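Local coordinates for protein hydrogen peroxide-inducible genes activator (Corynebacterium glutamicum, PDB 6G1D) that senses hydrogen peroxide and, as a LysR-type transcription factor, probably switches on peroxide-inducible genes in response, at residues I106-A111 / I133-T138; M155-E160 / N279-L284; G163-P168 / L284-S289; I167-E172 / Q298-L303. The protein carries 1 engineered substitution. All coordinates share one frame; numbering follows the deposited sequence.

Interaction 1: residues I106-A111 / I133-T138; sequences IIPTAA and IVEDQT. With SO4 (sulfate ion), chain M.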
loop_
_atom_site.group_PDB
_atom_site.type_symbol
_atom_site.label_atom_id
_atom_site.label_comp_id
_atom_site.label_asym_id
_atom_site.label_seq_id
_atom_site.Cartn_x
_atom_site.Cartn_y
_atom_site.Cartn_z
ATOM N N ILE B 106 -18.632 9.168 3.710
ATOM C CA ILE B 106 -19.575 8.874 2.631
ATOM C C ILE B 106 -18.920 7.973 1.601
ATOM O O ILE B 106 -17.779 8.204 1.235
ATOM C CB ILE B 106 -20.056 10.139 1.908
ATOM C CG1 ILE B 106 -20.471 11.239 2.890
ATOM C CG2 ILE B 106 -21.200 9.807 0.960
ATOM C CD1 ILE B 106 -20.856 12.573 2.237
ATOM N N ILE B 107 -19.681 6.987 1.122
ATOM C CA ILE B 107 -19.221 6.096 0.060
ATOM C C ILE B 107 -19.000 6.848 -1.281
ATOM O O ILE B 107 -19.714 7.827 -1.578
ATOM C CB ILE B 107 -20.156 4.885 -0.127
ATOM C CG1 ILE B 107 -21.571 5.305 -0.531
ATOM C CG2 ILE B 107 -20.204 4.033 1.142
ATOM C CD1 ILE B 107 -22.449 4.145 -0.918
ATOM N N PRO B 108 -17.992 6.428 -2.068
ATOM C CA PRO B 108 -17.601 7.218 -3.240
ATOM C C PRO B 108 -18.639 7.344 -4.357
ATOM O O PRO B 108 -18.551 8.285 -5.144
ATOM C CB PRO B 108 -16.374 6.481 -3.791
ATOM C CG PRO B 108 -15.937 5.533 -2.754
ATOM C CD PRO B 108 -17.036 5.333 -1.781
ATOM N N THR B 109 -19.576 6.401 -4.446
ATOM C CA THR B 109 -20.635 6.470 -5.440
ATOM C C THR B 109 -21.882 7.220 -4.956
ATOM O O THR B 109 -22.884 7.209 -5.654
ATOM C CB THR B 109 -21.051 5.065 -5.957
ATOM O OG1 THR B 109 -21.696 4.326 -4.919
ATOM C CG2 THR B 109 -19.833 4.318 -6.502
ATOM N N ALA B 110 -21.834 7.799 -3.753
ATOM C CA ALA B 110 -22.831 8.766 -3.315
ATOM C C ALA B 110 -22.263 10.164 -3.082
ATOM O O ALA B 110 -22.928 11.154 -3.435
ATOM C CB ALA B 110 -23.536 8.278 -2.072
ATOM N N ALA B 111 -21.038 10.250 -2.539
ATOM C CA ALA B 111 -20.449 11.518 -2.085
ATOM C C ALA B 111 -20.512 12.712 -3.057
ATOM O O ALA B 111 -21.084 13.722 -2.743
ATOM C CB ALA B 111 -18.992 11.296 -1.676
ATOM N N ILE B 133 -15.437 15.864 5.669
ATOM C CA ILE B 133 -15.947 14.833 4.805
ATOM C C ILE B 133 -14.826 13.843 4.602
ATOM O O ILE B 133 -13.725 14.227 4.262
ATOM C CB ILE B 133 -16.400 15.399 3.432
ATOM C CG1 ILE B 133 -17.416 16.534 3.627
ATOM C CG2 ILE B 133 -16.989 14.285 2.583
ATOM C CD1 ILE B 133 -18.691 16.124 4.362
ATOM N N VAL B 134 -15.115 12.569 4.840
ATOM C CA VAL B 134 -14.212 11.495 4.522
ATOM C C VAL B 134 -14.889 10.571 3.516
ATOM O O VAL B 134 -15.883 9.938 3.823
ATOM C CB VAL B 134 -13.827 10.706 5.795
ATOM C CG1 VAL B 134 -12.933 9.526 5.446
ATOM C CG2 VAL B 134 -13.093 11.629 6.755
ATOM N N GLU B 135 -14.357 10.548 2.308
ATOM C CA GLU B 135 -14.933 9.760 1.233
ATOM C C GLU B 135 -14.098 8.486 1.189
ATOM O O GLU B 135 -12.901 8.547 0.940
ATOM C CB GLU B 135 -14.815 10.499 -0.092
ATOM C CG GLU B 135 -15.367 9.719 -1.264
ATOM C CD GLU B 135 -15.171 10.412 -2.601
ATOM O OE1 GLU B 135 -14.077 11.003 -2.816
ATOM O OE2 GLU B 135 -16.082 10.321 -3.448
ATOM N N ASP B 136 -14.707 7.343 1.457
ATOM C CA ASP B 136 -13.969 6.070 1.449
ATOM C C ASP B 136 -14.966 4.939 1.330
ATOM O O ASP B 136 -16.154 5.120 1.511
ATOM C CB ASP B 136 -13.100 5.914 2.722
ATOM C CG ASP B 136 -11.779 5.109 2.474
ATOM O OD1 ASP B 136 -11.706 4.241 1.571
ATOM O OD2 ASP B 136 -10.793 5.334 3.206
ATOM N N GLN B 137 -14.465 3.762 0.987
ATOM C CA GLN B 137 -15.298 2.574 0.819
ATOM C C GLN B 137 -15.816 2.091 2.172
ATOM O O GLN B 137 -15.253 2.399 3.241
ATOM C CB GLN B 137 -14.493 1.484 0.110
ATOM C CG GLN B 137 -14.177 1.866 -1.339
ATOM C CD GLN B 137 -13.172 0.934 -2.035
ATOM O OE1 GLN B 137 -13.016 1.006 -3.245
ATOM N NE2 GLN B 137 -12.492 0.067 -1.285
ATOM N N THR B 138 -16.877 1.302 2.081
ATOM C CA THR B 138 -17.700 0.905 3.210
ATOM C C THR B 138 -16.916 0.290 4.376
ATOM O O THR B 138 -17.077 0.696 5.526
ATOM C CB THR B 138 -18.801 -0.053 2.704
ATOM O OG1 THR B 138 -19.618 0.611 1.674
ATOM C CG2 THR B 138 -19.684 -0.497 3.843
HETATM S S SO4 M . -19.306 2.438 -3.204
HETATM O O1 SO4 M . -20.155 3.869 -3.180
HETATM O O2 SO4 M . -19.070 1.602 -1.735
HETATM O O3 SO4 M . -20.179 1.550 -4.312
HETATM O O4 SO4 M . -17.851 2.874 -3.759
HETATM O O HOH W 1 -16.019 9.562 -5.903
#
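The parallel pairing of Ile106 with Glu135 is a strand-end arrangement of the periplasmic-binding-protein-like regulatory domain of a LysR factor, where neighbouring strands part into a loop and a new helix. Ile106 N donates to Val134 O at 2.9 Å, and Asp136 N donates back to Ile106 O at 3.2 Å. Past this last rung, Pro108 CD rests 3.4 Å from Asp136 O, while the side chains of Ile107 and Thr138 run alongside each other in the same direction, Ile107 CG2 against Thr138 OG1. Glu135 reaches across: chi1 of 179° sets CG anti to the backbone N, the chain continues extended, and Glu135 OE2 ends 3.5 Å from Ala111 CB. Several donors reach this buried carboxylate. A water donates to Glu135 OE2 at 2.6 Å and also to Pro108 O, Thr239 of the second subunit is hydrogen-bonded to OE2, and the backbone nitrogens of Ser235 and Ser236 of that subunit bond to OE1. The loop also meets a sulfate ion, probably from the crystallisation liquor. Thr109 N gives its hydrogen to sulfate O1 at 2.9 Å (153° at the hydrogen), and Ile107 CD1 lies 3.2 Å from that same oxygen.

Interaction 2: residues M155-E160 / N279-L284; sequences MALPSE and NRRIGL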
loop_
_atom_site.group_PDB
_atom_site.type_symbol
_atom_site.label_atom_id
_atom_site.label_comp_id
_atom_site.label_asym_id
_atom_site.label_seq_id
_atom_site.Cartn_x
_atom_site.Cartn_y
_atom_site.Cartn_z
ATOM N N MET B 155 -23.899 5.175 3.832
ATOM C CA MET B 155 -23.608 4.022 2.999
ATOM C C MET B 155 -24.880 3.298 2.652
ATOM O O MET B 155 -25.946 3.599 3.202
ATOM C CB MET B 155 -22.653 3.070 3.759
ATOM C CG MET B 155 -23.279 2.403 4.961
ATOM S SD MET B 155 -22.001 1.615 6.004
ATOM C CE MET B 155 -21.679 3.068 6.976
ATOM N N ALA B 156 -24.741 2.198 1.914
ATOM C CA ALA B 156 -25.869 1.302 1.661
ATOM C C ALA B 156 -26.165 0.427 2.880
ATOM O O ALA B 156 -25.256 0.045 3.630
ATOM C CB ALA B 156 -25.624 0.452 0.438
ATOM N N LEU B 157 -27.448 0.162 3.095
ATOM C CA LEU B 157 -27.899 -0.685 4.163
ATOM C C LEU B 157 -28.309 -2.044 3.616
ATOM O O LEU B 157 -28.720 -2.130 2.456
ATOM C CB LEU B 157 -29.119 -0.044 4.826
ATOM C CG LEU B 157 -28.915 1.314 5.464
ATOM C CD1 LEU B 157 -30.169 1.626 6.293
ATOM C CD2 LEU B 157 -27.665 1.384 6.311
ATOM N N PRO B 158 -28.253 -3.099 4.454
ATOM C CA PRO B 158 -27.765 -3.117 5.840
ATOM C C PRO B 158 -26.225 -3.020 5.950
ATOM O O PRO B 158 -25.518 -3.497 5.093
ATOM C CB PRO B 158 -28.269 -4.451 6.380
ATOM C CG PRO B 158 -28.402 -5.309 5.169
ATOM C CD PRO B 158 -28.798 -4.406 4.046
ATOM N N SER B 159 -25.741 -2.364 6.995
ATOM C CA SER B 159 -24.315 -2.259 7.267
ATOM C C SER B 159 -23.739 -3.598 7.732
ATOM O O SER B 159 -22.565 -3.872 7.523
ATOM C CB SER B 159 -24.043 -1.198 8.333
ATOM O OG SER B 159 -24.382 -1.682 9.626
ATOM N N GLU B 160 -24.586 -4.419 8.371
ATOM C CA GLU B 160 -24.195 -5.701 8.977
ATOM C C GLU B 160 -23.030 -5.549 9.971
ATOM O O GLU B 160 -22.177 -6.418 10.131
ATOM C CB GLU B 160 -23.910 -6.772 7.896
ATOM C CG GLU B 160 -25.141 -7.287 7.147
ATOM C CD GLU B 160 -26.206 -7.945 8.025
ATOM O OE1 GLU B 160 -27.422 -7.730 7.780
ATOM O OE2 GLU B 160 -25.830 -8.679 8.964
ATOM N N ASN B 279 -32.575 -0.815 -7.304
ATOM C CA ASN B 279 -32.245 0.352 -6.488
ATOM C C ASN B 279 -31.261 -0.028 -5.356
ATOM O O ASN B 279 -30.930 -1.191 -5.206
ATOM C CB ASN B 279 -33.563 1.005 -5.966
ATOM C CG ASN B 279 -34.319 0.125 -4.998
ATOM O OD1 ASN B 279 -33.809 -0.850 -4.486
ATOM N ND2 ASN B 279 -35.562 0.485 -4.748
ATOM N N ARG B 280 -30.794 0.952 -4.595
ATOM C CA ARG B 280 -30.024 0.683 -3.361
ATOM C C ARG B 280 -30.660 1.467 -2.238
ATOM O O ARG B 280 -31.241 2.539 -2.482
ATOM C CB ARG B 280 -28.577 1.083 -3.526
ATOM C CG ARG B 280 -28.362 2.557 -3.791
ATOM C CD ARG B 280 -26.918 2.855 -3.960
ATOM N NE ARG B 280 -26.680 4.261 -4.226
ATOM C CZ ARG B 280 -25.474 4.774 -4.424
ATOM N NH1 ARG B 280 -24.390 3.992 -4.382
ATOM N NH2 ARG B 280 -25.344 6.065 -4.657
ATOM N N ARG B 281 -30.591 0.926 -1.023
ATOM C CA ARG B 281 -31.088 1.623 0.160
ATOM C C ARG B 281 -29.919 2.316 0.828
ATOM O O ARG B 281 -28.966 1.648 1.252
ATOM C CB ARG B 281 -31.803 0.664 1.117
ATOM C CG ARG B 281 -32.290 1.351 2.391
ATOM C CD ARG B 281 -33.490 0.651 2.975
ATOM N NE ARG B 281 -34.738 1.042 2.309
ATOM C CZ ARG B 281 -35.896 0.390 2.431
ATOM N NH1 ARG B 281 -35.986 -0.755 3.091
ATOM N NH2 ARG B 281 -36.967 0.863 1.792
ATOM N N ILE B 282 -29.988 3.636 0.904
ATOM C CA ILE B 282 -28.976 4.450 1.539
ATOM C C ILE B 282 -29.451 4.807 2.940
ATOM O O ILE B 282 -30.656 5.017 3.185
ATOM C CB ILE B 282 -28.716 5.731 0.726
ATOM C CG1 ILE B 282 -28.140 5.381 -0.626
ATOM C CG2 ILE B 282 -27.734 6.650 1.443
ATOM C CD1 ILE B 282 -26.777 4.673 -0.596
ATOM N N GLY B 283 -28.492 4.835 3.852
ATOM C CA GLY B 283 -28.761 5.052 5.270
ATOM C C GLY B 283 -27.616 5.771 5.957
ATOM O O GLY B 283 -26.481 5.858 5.431
ATOM N N LEU B 284 -27.907 6.259 7.153
ATOM C CA LEU B 284 -26.926 6.931 7.973
ATOM C C LEU B 284 -26.577 5.979 9.118
ATOM O O LEU B 284 -27.465 5.508 9.821
ATOM C CB LEU B 284 -27.509 8.256 8.491
ATOM C CG LEU B 284 -26.491 9.197 9.077
ATOM C CD1 LEU B 284 -25.415 9.580 8.064
ATOM C CD2 LEU B 284 -27.177 10.467 9.593
HETATM O O HOH W 2 -28.930 -1.286 -0.761
#
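Met155 and Gly283 form a hydrogen-bonded antiparallel pair that joins strand 152-156 to strand 267-287 inside the mixed sheet; with Leu157 packed on Gly283, it makes up the close part of the contact. Gly283 N donates to Met155 O at 2.9 Å, and Met155 N answers to Gly283 O at 3.1 Å. Next along, Ala156 and Ile282 make a non-hydrogen-bonded pair, and Ala156 CA comes within 3.1 Å of Arg281 O. Leu157 then drops its side chain onto the bare backbone of Gly283. Its CG, anti to the carbonyl carbon (chi1 -61°), sits 3.7 Å from Gly283 CA, with both methyl branches close to the same atom. On the buried side too, Ile282 CD1 lies 3.6 Å above the guanidinium plane of Arg280, toward its rim, and Arg280 is salt-bridged to Glu172.

The other end is looser. Leu157 N still bonds to Arg281 O at 2.8 Å, but a cis peptide before Pro158 then carries the chain away. A water accepts from Arg281 N at 2.8 Å and gives only a weak bond to Leu157 O. The exposed Arg281 side chain leads off to a salt bridge with Asp171. Direct backbone bonds thus hold the buried end, whereas a water bridges the strands as they separate.

Interaction 3: residues G163-P168 / L284-S289; sequences GMKEIP and LVYRSS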
loop_
_atom_site.group_PDB
_atom_site.type_symbol
_atom_site.label_atom_id
_atom_site.label_comp_id
_atom_site.label_asym_id
_atom_site.label_seq_id
_atom_site.Cartn_x
_atom_site.Cartn_y
_atom_site.Cartn_z
ATOM N N GLY B 163 -22.118 -3.121 16.293
ATOM C CA GLY B 163 -22.328 -2.049 17.300
ATOM C C GLY B 163 -23.077 -0.794 16.819
ATOM O O GLY B 163 -22.803 0.282 17.344
ATOM N N MET B 164 -23.715 -0.842 15.656
ATOM C CA MET B 164 -24.137 0.365 14.945
ATOM C C MET B 164 -25.646 0.520 14.940
ATOM O O MET B 164 -26.364 -0.459 14.993
ATOM C CB MET B 164 -23.626 0.327 13.499
ATOM C CG MET B 164 -22.122 0.195 13.358
ATOM S SD MET B 164 -21.174 1.435 14.198
ATOM C CE MET B 164 -19.527 0.955 13.684
ATOM N N LYS B 165 -26.119 1.767 14.912
ATOM C CA LYS B 165 -27.517 2.060 14.578
ATOM C C LYS B 165 -27.571 2.570 13.139
ATOM O O LYS B 165 -26.633 3.175 12.656
ATOM C CB LYS B 165 -28.133 3.106 15.504
ATOM C CG LYS B 165 -28.343 2.640 16.944
ATOM C CD LYS B 165 -29.404 3.432 17.685
ATOM C CE LYS B 165 -29.077 3.669 19.170
ATOM N NZ LYS B 165 -29.638 4.984 19.606
ATOM N N GLU B 166 -28.707 2.356 12.493
ATOM C CA GLU B 166 -28.928 2.719 11.109
ATOM C C GLU B 166 -30.181 3.579 11.003
ATOM O O GLU B 166 -31.233 3.195 11.528
ATOM C CB GLU B 166 -29.145 1.447 10.295
ATOM C CG GLU B 166 -27.969 0.491 10.339
ATOM C CD GLU B 166 -28.150 -0.755 9.525
ATOM O OE1 GLU B 166 -29.296 -1.107 9.182
ATOM O OE2 GLU B 166 -27.119 -1.372 9.226
ATOM N N ILE B 167 -30.070 4.724 10.335
ATOM C CA ILE B 167 -31.232 5.544 10.013
ATOM C C ILE B 167 -31.465 5.399 8.503
ATOM O O ILE B 167 -30.623 5.852 7.735
ATOM C CB ILE B 167 -31.024 7.039 10.346
ATOM C CG1 ILE B 167 -30.641 7.233 11.809
ATOM C CG2 ILE B 167 -32.330 7.793 10.105
ATOM C CD1 ILE B 167 -30.178 8.643 12.139
ATOM N N PRO B 168 -32.571 4.757 8.085
ATOM C CA PRO B 168 -32.853 4.663 6.651
ATOM C C PRO B 168 -33.117 6.052 6.075
ATOM O O PRO B 168 -33.845 6.858 6.709
ATOM C CB PRO B 168 -34.160 3.832 6.586
ATOM C CG PRO B 168 -34.393 3.287 7.945
ATOM C CD PRO B 168 -33.618 4.109 8.899
ATOM N N LEU B 284 -27.907 6.259 7.153
ATOM C CA LEU B 284 -26.926 6.931 7.973
ATOM C C LEU B 284 -26.577 5.979 9.118
ATOM O O LEU B 284 -27.465 5.508 9.821
ATOM C CB LEU B 284 -27.509 8.256 8.491
ATOM C CG LEU B 284 -26.491 9.197 9.077
ATOM C CD1 LEU B 284 -25.415 9.580 8.064
ATOM C CD2 LEU B 284 -27.177 10.467 9.593
ATOM N N VAL B 285 -25.306 5.669 9.262
ATOM C CA VAL B 285 -24.857 4.677 10.236
ATOM C C VAL B 285 -24.036 5.394 11.301
ATOM O O VAL B 285 -23.192 6.240 10.964
ATOM C CB VAL B 285 -24.028 3.556 9.540
ATOM C CG1 VAL B 285 -23.595 2.495 10.541
ATOM C CG2 VAL B 285 -24.839 2.895 8.461
ATOM N N TYR B 286 -24.279 5.048 12.571
ATOM C CA TYR B 286 -23.479 5.557 13.688
ATOM C C TYR B 286 -23.374 4.580 14.869
ATOM O O TYR B 286 -24.108 3.605 14.938
ATOM C CB TYR B 286 -24.057 6.877 14.158
ATOM C CG TYR B 286 -25.438 6.797 14.789
ATOM C CD1 TYR B 286 -26.580 6.974 14.035
ATOM C CD2 TYR B 286 -25.590 6.615 16.152
ATOM C CE1 TYR B 286 -27.841 6.907 14.599
ATOM C CE2 TYR B 286 -26.838 6.590 16.742
ATOM C CZ TYR B 286 -27.961 6.733 15.966
ATOM O OH TYR B 286 -29.190 6.669 16.578
ATOM N N ARG B 287 -22.451 4.851 15.790
ATOM C CA ARG B 287 -22.215 3.962 16.956
ATOM C C ARG B 287 -23.423 3.979 17.876
ATOM O O ARG B 287 -23.874 5.052 18.260
ATOM C CB ARG B 287 -21.019 4.416 17.767
ATOM C CG ARG B 287 -19.686 4.293 17.056
ATOM C CD ARG B 287 -18.549 4.806 17.950
ATOM N NE ARG B 287 -18.617 6.236 18.230
ATOM C CZ ARG B 287 -18.312 7.221 17.369
ATOM N NH1 ARG B 287 -17.856 6.942 16.129
ATOM N NH2 ARG B 287 -18.436 8.493 17.753
ATOM N N SER B 288 -23.965 2.809 18.223
ATOM C CA SER B 288 -25.152 2.748 19.085
ATOM C C SER B 288 -24.892 3.272 20.511
ATOM O O SER B 288 -25.825 3.635 21.218
ATOM C CB SER B 288 -25.725 1.318 19.109
ATOM O OG SER B 288 -24.750 0.402 19.579
ATOM N N SER B 289 -23.624 3.343 20.911
ATOM C CA SER B 289 -23.247 3.985 22.162
ATOM C C SER B 289 -23.348 5.523 22.117
ATOM O O SER B 289 -23.298 6.154 23.145
ATOM C CB SER B 289 -21.805 3.607 22.522
ATOM O OG SER B 289 -20.919 4.019 21.481
#
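Lys165 lays its CB over one face of the Tyr286 ring, 3.9 Å from the ring centroid and 22° off the normal, a CH-pi contact on an antiparallel strand pair. Tyr286 CG stands between its own backbone N and carbonyl carbon (chi1 66°), and the ring beyond it lies among the side chains of the neighbouring strand. Further out, Lys165 CD passes close to the phenol oxygen, and Lys165 NZ makes a weak 3.5 Å hydrogen bond to Tyr286 OH. Lys165 CG meanwhile touches Ser288 CB at 3.6 Å. Ile167 approaches the ring from its edge, with CG1 in the ring plane and CD1 3.8 Å from Tyr286 CE1. Phe296 of the following helix meets Tyr286 edge-to-face, and Ile167 packs on that helix too.

Beneath these side chains runs a regular backbone ladder. Lys165 and Tyr286 form a hydrogen-bonded pair, with Lys165 N reaching Tyr286 O at 2.7 Å; Ile167 and Leu284 form a second, with Ile167 N 2.8 Å from Leu284 O. At the far end Ser288 N points almost straight at Gly163 O, 2.9 Å away with 177° at the hydrogen, extending the pairing as strand 267-287 gives way to a turn.

The opposite face of the sheet carries Val285 and Glu166. Met164 CB, whose side chain crosses Val285 at about a right angle, touches Val285 CG1 at 3.7 Å, while the Glu166 carboxylate is held by Ser159. Backbone bonds therefore fix the register, and the use of Lys165 mainly through its methylenes is consistent with this exposed lysine shielding one face of the buried ring.

Interaction 4: residues I167-E172 / Q298-L303; sequences IPLYDE and QFALIL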
loop_
_atom_site.group_PDB
_atom_site.type_symbol
_atom_site.label_atom_id
_atom_site.label_comp_id
_atom_site.label_asym_id
_atom_site.label_seq_id
_atom_site.Cartn_x
_atom_site.Cartn_y
_atom_site.Cartn_z
ATOM N N ILE B 167 -30.070 4.724 10.335
ATOM C CA ILE B 167 -31.232 5.544 10.013
ATOM C C ILE B 167 -31.465 5.399 8.503
ATOM O O ILE B 167 -30.623 5.852 7.735
ATOM C CB ILE B 167 -31.024 7.039 10.346
ATOM C CG1 ILE B 167 -30.641 7.233 11.809
ATOM C CG2 ILE B 167 -32.330 7.793 10.105
ATOM C CD1 ILE B 167 -30.178 8.643 12.139
ATOM N N PRO B 168 -32.571 4.757 8.085
ATOM C CA PRO B 168 -32.853 4.663 6.651
ATOM C C PRO B 168 -33.117 6.052 6.075
ATOM O O PRO B 168 -33.845 6.858 6.709
ATOM C CB PRO B 168 -34.160 3.832 6.586
ATOM C CG PRO B 168 -34.393 3.287 7.945
ATOM C CD PRO B 168 -33.618 4.109 8.899
ATOM N N LEU B 169 -32.519 6.356 4.931
ATOM C CA LEU B 169 -32.699 7.689 4.318
ATOM C C LEU B 169 -33.629 7.615 3.124
ATOM O O LEU B 169 -34.677 8.254 3.114
ATOM C CB LEU B 169 -31.362 8.299 3.932
ATOM C CG LEU B 169 -30.369 8.501 5.095
ATOM C CD1 LEU B 169 -29.060 9.016 4.578
ATOM C CD2 LEU B 169 -30.957 9.484 6.097
ATOM N N TYR B 170 -33.250 6.824 2.128
ATOM C CA TYR B 170 -34.033 6.693 0.896
ATOM C C TYR B 170 -33.594 5.469 0.083
ATOM O O TYR B 170 -32.501 4.945 0.297
ATOM C CB TYR B 170 -33.874 7.957 0.047
ATOM C CG TYR B 170 -32.432 8.366 -0.177
ATOM C CD1 TYR B 170 -31.665 7.822 -1.193
ATOM C CD2 TYR B 170 -31.825 9.310 0.647
ATOM C CE1 TYR B 170 -30.360 8.195 -1.389
ATOM C CE2 TYR B 170 -30.501 9.681 0.455
ATOM C CZ TYR B 170 -29.781 9.131 -0.566
ATOM O OH TYR B 170 -28.491 9.526 -0.730
ATOM N N ASP B 171 -34.458 5.054 -0.836
ATOM C CA ASP B 171 -34.115 4.128 -1.917
ATOM C C ASP B 171 -33.765 4.920 -3.188
ATOM O O ASP B 171 -34.543 5.775 -3.630
ATOM C CB ASP B 171 -35.294 3.203 -2.202
ATOM C CG ASP B 171 -35.521 2.217 -1.112
ATOM O OD1 ASP B 171 -34.542 1.750 -0.510
ATOM O OD2 ASP B 171 -36.688 1.857 -0.851
ATOM N N GLU B 172 -32.586 4.666 -3.728
ATOM C CA GLU B 172 -32.107 5.379 -4.908
ATOM C C GLU B 172 -32.101 4.413 -6.072
ATOM O O GLU B 172 -31.407 3.375 -6.015
ATOM C CB GLU B 172 -30.699 5.893 -4.689
ATOM C CG GLU B 172 -30.081 6.562 -5.895
ATOM C CD GLU B 172 -28.781 7.266 -5.583
ATOM O OE1 GLU B 172 -28.116 6.888 -4.577
ATOM O OE2 GLU B 172 -28.423 8.193 -6.368
ATOM N N GLN B 298 -31.455 14.766 12.889
ATOM C CA GLN B 298 -31.591 16.026 12.169
ATOM C C GLN B 298 -30.710 16.016 10.937
ATOM O O GLN B 298 -31.103 16.519 9.893
ATOM C CB GLN B 298 -31.199 17.249 13.015
ATOM C CG GLN B 298 -32.205 17.740 14.027
ATOM C CD GLN B 298 -31.576 18.741 14.996
ATOM O OE1 GLN B 298 -31.127 18.340 16.058
ATOM N NE2 GLN B 298 -31.534 20.052 14.641
ATOM N N PHE B 299 -29.506 15.474 11.053
ATOM C CA PHE B 299 -28.641 15.401 9.897
ATOM C C PHE B 299 -29.263 14.543 8.828
ATOM O O PHE B 299 -29.147 14.855 7.652
ATOM C CB PHE B 299 -27.237 14.868 10.239
ATOM C CG PHE B 299 -26.242 15.111 9.159
ATOM C CD1 PHE B 299 -25.573 14.070 8.520
ATOM C CD2 PHE B 299 -26.022 16.399 8.733
ATOM C CE1 PHE B 299 -24.714 14.325 7.480
ATOM C CE2 PHE B 299 -25.124 16.664 7.696
ATOM C CZ PHE B 299 -24.441 15.619 7.092
ATOM N N ALA B 300 -29.909 13.446 9.237
ATOM C CA ALA B 300 -30.604 12.571 8.287
ATOM C C ALA B 300 -31.634 13.332 7.461
ATOM O O ALA B 300 -31.759 13.089 6.239
ATOM C CB ALA B 300 -31.288 11.421 9.000
ATOM N N LEU B 301 -32.399 14.220 8.106
ATOM C CA LEU B 301 -33.385 15.012 7.379
ATOM C C LEU B 301 -32.728 15.875 6.287
ATOM O O LEU B 301 -33.290 16.033 5.189
ATOM C CB LEU B 301 -34.213 15.891 8.336
ATOM C CG LEU B 301 -35.146 15.219 9.349
ATOM C CD1 LEU B 301 -35.775 16.340 10.202
ATOM C CD2 LEU B 301 -36.218 14.358 8.651
ATOM N N ILE B 302 -31.552 16.426 6.578
ATOM C CA ILE B 302 -30.776 17.193 5.618
ATOM C C ILE B 302 -30.391 16.345 4.425
ATOM O O ILE B 302 -30.529 16.771 3.278
ATOM C CB ILE B 302 -29.501 17.810 6.252
ATOM C CG1 ILE B 302 -29.883 18.831 7.320
ATOM C CG2 ILE B 302 -28.625 18.482 5.197
ATOM C CD1 ILE B 302 -28.720 19.386 8.106
ATOM N N LEU B 303 -29.901 15.147 4.694
ATOM C CA LEU B 303 -29.530 14.226 3.634
ATOM C C LEU B 303 -30.742 13.801 2.785
ATOM O O LEU B 303 -30.591 13.657 1.584
ATOM C CB LEU B 303 -28.792 13.010 4.194
ATOM C CG LEU B 303 -27.435 13.328 4.817
ATOM C CD1 LEU B 303 -26.869 12.082 5.515
ATOM C CD2 LEU B 303 -26.469 13.845 3.761
#
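Apolar contacts between Leu169, Ala300 and Leu303 carry this meeting of strand 164-179 with helix 293-316. The two branches of Leu169 divide the work. Leu169 CD2 presses on Ala300 CB at 3.5 Å, and Leu169 CD1 meets Leu303 CD1 at 3.9 Å, the two leucine side chains crossing at a slant. Ile167 adds its CG2, which is anti to the backbone N and touches Ala300 CB at 3.9 Å. One small residue thus receives side chains from two strand positions, and Leu303, a turn further along the helix, receives the rest.

Polar contact between the two segments is slight. No hydrogen bond joins them, and Tyr170 CE2 merely comes to 4.1 Å from Leu303 O. Just beyond, Leu169 O accepts from Gln304 NE2 of the same helix.

Aromatic stacking is likewise a neighbour's affair, since the Tyr170 ring stacks on Phe307.

A classic beta bulge sets Leu169 and Tyr170 both opposite Ile282; Leu169 points at the helix, and the Tyr170 ring end swings nearer. With axes 8.8 Å apart and only 8° from parallel, strand and helix pack as the layers of an alpha/beta sandwich, the architecture of LysR effector-binding domains.

In the fold
All four contacts serve one mixed sheet and the layers upon it. Interactions 2 and 3 are neighbouring antiparallel pairings that share strand 267-287 and Leu284; both are partly buried, and both run from regular backbone bonding to a solvent-facing edge with a charged side chain. Interaction 4 starts from the same strand as interaction 3 but turns to the helix layer, replacing backbone bonds with mainly apolar packing in the core, without hydrogen bonds between its segments. Interaction 1, also buried, is the parallel pair, and it alone meets a second subunit, so its core position is completed by another chain. Arg280 bridges interactions 1 and 2 through Thr109.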